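Local structure of anti-sigma-E factor RseA (1OR7) at residues 1-6 with 27-32. The protein holds the extracytoplasmic-function sigma factor sigma-E inactive through its N-terminal cytosolic domain until regulated intramembrane proteolysis releases it. Numbering follows the deposited sequence.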
ATOM      1  N   MET B   1     -19.007  12.885  -2.696  1.00 33.06           N
ATOM      2  CA  MET B   1     -17.563  13.142  -2.904  1.00 32.67           C
ATOM      3  C   MET B   1     -17.169  12.793  -4.331  1.00 30.83           C
ATOM      4  O   MET B   1     -17.681  11.840  -4.908  1.00 30.68           O
ATOM      5  CB  MET B   1     -16.757  12.302  -1.914  1.00 33.77           C
ATOM      6  CG  MET B   1     -15.324  12.031  -2.293  1.00 38.13           C
ATOM      7  SD  MET B   1     -14.459  10.916  -0.904  1.00 48.85           S
ATOM      8  CE  MET B   1     -13.066  12.106  -0.272  1.00 47.08           C
ATOM      9  N   GLN B   2     -16.293  13.597  -4.917  1.00 28.57           N
ATOM     10  CA  GLN B   2     -15.750  13.279  -6.231  1.00 26.92           C
ATOM     11  C   GLN B   2     -14.419  12.549  -6.120  1.00 24.35           C
ATOM     12  O   GLN B   2     -13.667  12.721  -5.164  1.00 23.35           O
ATOM     13  CB  GLN B   2     -15.559  14.559  -7.048  1.00 27.14           C
ATOM     14  CG  GLN B   2     -16.845  15.373  -7.239  1.00 30.17           C
ATOM     15  CD  GLN B   2     -17.823  14.712  -8.210  1.00 33.80           C
ATOM     16  OE1 GLN B   2     -17.685  14.850  -9.436  1.00 35.87           O
ATOM     17  NE2 GLN B   2     -18.815  13.998  -7.666  1.00 35.27           N
ATOM     18  N   LYS B   3     -14.127  11.744  -7.131  1.00 21.99           N
ATOM     19  CA  LYS B   3     -12.861  11.058  -7.214  1.00 20.01           C
ATOM     20  C   LYS B   3     -11.708  12.060  -7.190  1.00 17.86           C
ATOM     21  O   LYS B   3     -10.659  11.764  -6.631  1.00 15.89           O
ATOM     22  CB  LYS B   3     -12.794  10.185  -8.472  1.00 20.44           C
ATOM     23  CG  LYS B   3     -13.657   8.938  -8.394  1.00 21.96           C
ATOM     24  CD  LYS B   3     -13.536   8.033  -9.633  1.00 24.59           C
ATOM     25  CE  LYS B   3     -14.413   6.765  -9.454  1.00 26.99           C
ATOM     26  NZ  LYS B   3     -14.550   5.913 -10.675  1.00 28.79           N
ATOM     27  N   GLU B   4     -11.898  13.250  -7.755  1.00 15.67           N
ATOM     28  CA  GLU B   4     -10.825  14.235  -7.748  1.00 15.17           C
ATOM     29  C   GLU B   4     -10.436  14.607  -6.299  1.00 13.73           C
ATOM     30  O   GLU B   4      -9.264  14.824  -5.991  1.00 13.15           O
ATOM     31  CB  GLU B   4     -11.200  15.487  -8.574  1.00 15.63           C
ATOM     32  CG  GLU B   4     -10.061  16.489  -8.686  1.00 17.29           C
ATOM     33  CD  GLU B   4     -10.297  17.568  -9.737  1.00 20.05           C
ATOM     34  OE1 GLU B   4     -10.873  17.288 -10.811  1.00 24.04           O
ATOM     35  OE2 GLU B   4      -9.885  18.704  -9.495  1.00 22.74           O
ATOM     36  N   GLN B   5     -11.427  14.661  -5.422  1.00 13.50           N
ATOM     37  CA  GLN B   5     -11.220  14.944  -4.014  1.00 13.41           C
ATOM     38  C   GLN B   5     -10.485  13.769  -3.387  1.00 13.37           C
ATOM     39  O   GLN B   5      -9.591  13.949  -2.558  1.00 12.97           O
ATOM     40  CB  GLN B   5     -12.572  15.181  -3.305  1.00 13.55           C
ATOM     41  CG  GLN B   5     -13.293  16.423  -3.783  1.00 14.67           C
ATOM     42  CD  GLN B   5     -14.626  16.654  -3.054  1.00 16.72           C
ATOM     43  OE1 GLN B   5     -15.517  15.805  -3.086  1.00 17.31           O
ATOM     44  NE2 GLN B   5     -14.740  17.779  -2.386  1.00 16.17           N
ATOM     45  N   LEU B   6     -10.863  12.559  -3.774  1.00 13.33           N
ATOM     46  CA  LEU B   6     -10.146  11.373  -3.308  1.00 13.80           C
ATOM     47  C   LEU B   6      -8.671  11.441  -3.728  1.00 12.73           C
ATOM     48  O   LEU B   6      -7.759  11.163  -2.945  1.00 11.64           O
ATOM     49  CB  LEU B   6     -10.845  10.134  -3.870  1.00 14.81           C
ATOM     50  CG  LEU B   6     -10.395   8.726  -3.535  1.00 18.71           C
ATOM     51  CD1 LEU B   6      -9.681   8.689  -2.257  1.00 24.34           C
ATOM     52  CD2 LEU B   6     -11.610   7.820  -3.437  1.00 21.48           C
ATOM     53  N   PRO B  27     -18.342   2.516  -0.693  1.00 14.42           N
ATOM     54  CA  PRO B  27     -17.675   1.392  -1.350  1.00 15.02           C
ATOM     55  C   PRO B  27     -16.962   1.792  -2.637  1.00 15.34           C
ATOM     56  O   PRO B  27     -15.856   1.329  -2.860  1.00 14.58           O
ATOM     57  CB  PRO B  27     -18.819   0.392  -1.604  1.00 15.13           C
ATOM     58  CG  PRO B  27     -19.847   0.740  -0.573  1.00 15.50           C
ATOM     59  CD  PRO B  27     -19.764   2.234  -0.403  1.00 15.11           C
ATOM     60  N   GLU B  28     -17.547   2.668  -3.445  1.00 16.15           N
ATOM     61  CA  GLU B  28     -16.922   3.010  -4.711  1.00 17.00           C
ATOM     62  C   GLU B  28     -15.650   3.816  -4.477  1.00 16.47           C
ATOM     63  O   GLU B  28     -14.650   3.622  -5.167  1.00 16.18           O
ATOM     64  CB  GLU B  28     -17.910   3.744  -5.621  1.00 18.31           C
ATOM     65  CG  GLU B  28     -17.300   4.185  -6.945  1.00 22.03           C
ATOM     66  CD  GLU B  28     -18.210   5.103  -7.751  1.00 28.25           C
ATOM     67  OE1 GLU B  28     -19.363   5.371  -7.317  1.00 31.52           O
ATOM     68  OE2 GLU B  28     -17.758   5.574  -8.822  1.00 32.49           O
ATOM     69  N   MET B  29     -15.680   4.706  -3.493  1.00 15.73           N
ATOM     70  CA  MET B  29     -14.502   5.474  -3.160  1.00 16.17           C
ATOM     71  C   MET B  29     -13.456   4.529  -2.576  1.00 14.45           C
ATOM     72  O   MET B  29     -12.289   4.712  -2.802  1.00 13.03           O
ATOM     73  CB  MET B  29     -14.823   6.613  -2.177  1.00 16.82           C
ATOM     74  CG  MET B  29     -15.661   7.774  -2.765  1.00 22.81           C
ATOM     75  SD  MET B  29     -14.886   8.620  -4.383  1.00 36.24           S
ATOM     76  CE  MET B  29     -15.483   7.337  -5.815  1.00 33.24           C
ATOM     77  N   GLN B  30     -13.877   3.494  -1.858  1.00 13.77           N
ATOM     78  CA  GLN B  30     -12.924   2.552  -1.287  1.00 13.33           C
ATOM     79  C   GLN B  30     -12.151   1.837  -2.394  1.00 13.15           C
ATOM     80  O   GLN B  30     -10.930   1.631  -2.295  1.00 10.88           O
ATOM     81  CB  GLN B  30     -13.613   1.565  -0.344  1.00 13.53           C
ATOM     82  CG  GLN B  30     -13.911   2.177   1.055  1.00 15.89           C
ATOM     83  CD  GLN B  30     -15.043   1.459   1.780  1.00 21.52           C
ATOM     84  OE1 GLN B  30     -15.064   0.230   1.839  1.00 26.40           O
ATOM     85  NE2 GLN B  30     -15.992   2.221   2.316  1.00 24.66           N
ATOM     86  N   LYS B  31     -12.859   1.498  -3.462  1.00 12.94           N
ATOM     87  CA  LYS B  31     -12.216   0.837  -4.603  1.00 13.67           C
ATOM     88  C   LYS B  31     -11.213   1.748  -5.262  1.00 12.60           C
ATOM     89  O   LYS B  31     -10.131   1.322  -5.665  1.00 12.56           O
ATOM     90  CB  LYS B  31     -13.264   0.388  -5.628  1.00 14.12           C
ATOM     91  CG  LYS B  31     -13.635  -1.053  -5.477  1.00 17.14           C
ATOM     92  N   THR B  32     -11.571   3.019  -5.377  1.00 12.46           N
ATOM     93  CA  THR B  32     -10.674   3.998  -5.972  1.00 11.97           C
ATOM     94  C   THR B  32      -9.447   4.213  -5.092  1.00 11.81           C
ATOM     95  O   THR B  32      -8.311   4.268  -5.590  1.00 12.49           O
ATOM     96  CB  THR B  32     -11.453   5.292  -6.188  1.00 11.83           C
ATOM     97  OG1 THR B  32     -12.590   5.018  -7.032  1.00 12.46           O
ATOM     98  CG2 THR B  32     -10.637   6.287  -6.925  1.00 13.23           C
TER
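Apolar packing around M29 joins residues 1-6 to 27-32, with no hydrogen bond between them. The bend at chi2 (-56°) sets M29 SD 3.5 Å from L6 CD2, and that at chi3 (82°) turns M29 CE to within 3.5 Å of K3 CG; M29 CG lies 3.8 Å from M1 SD. The L6 and M29 side chains run antiparallel past one another, and L6 CD2 also comes 3.2 Å from M29 O and 3.7 Å from T32 CB. K3 CE, 3.5 Å from T32 OG1, is packing, not a hydrogen bond. An alanine in place of M29 would probably open a gap among M1, K3 and L6, losing the thioether that touches all three.

The polar component is slight: K3, extended beyond CG, crosses E28 at about a right angle, its NZ in a long salt bridge of 3.7 Å with E28 OE2. Q2 N donates to Q5 OE1 (3.0 Å, 164°).

In this cytoplasmic domain, sufficient to repress sigma-E, E4 OE2 hydrogen-bonds to another protein chain, whose aromatic side chain packs on K3. Helix 3-10 meets the start of helix 27-44, where N26 OD1 accepts a hydrogen bond from M29 N; helix 17-24 adjoins both, L19 touching M1 and Q5, L23 touching M29.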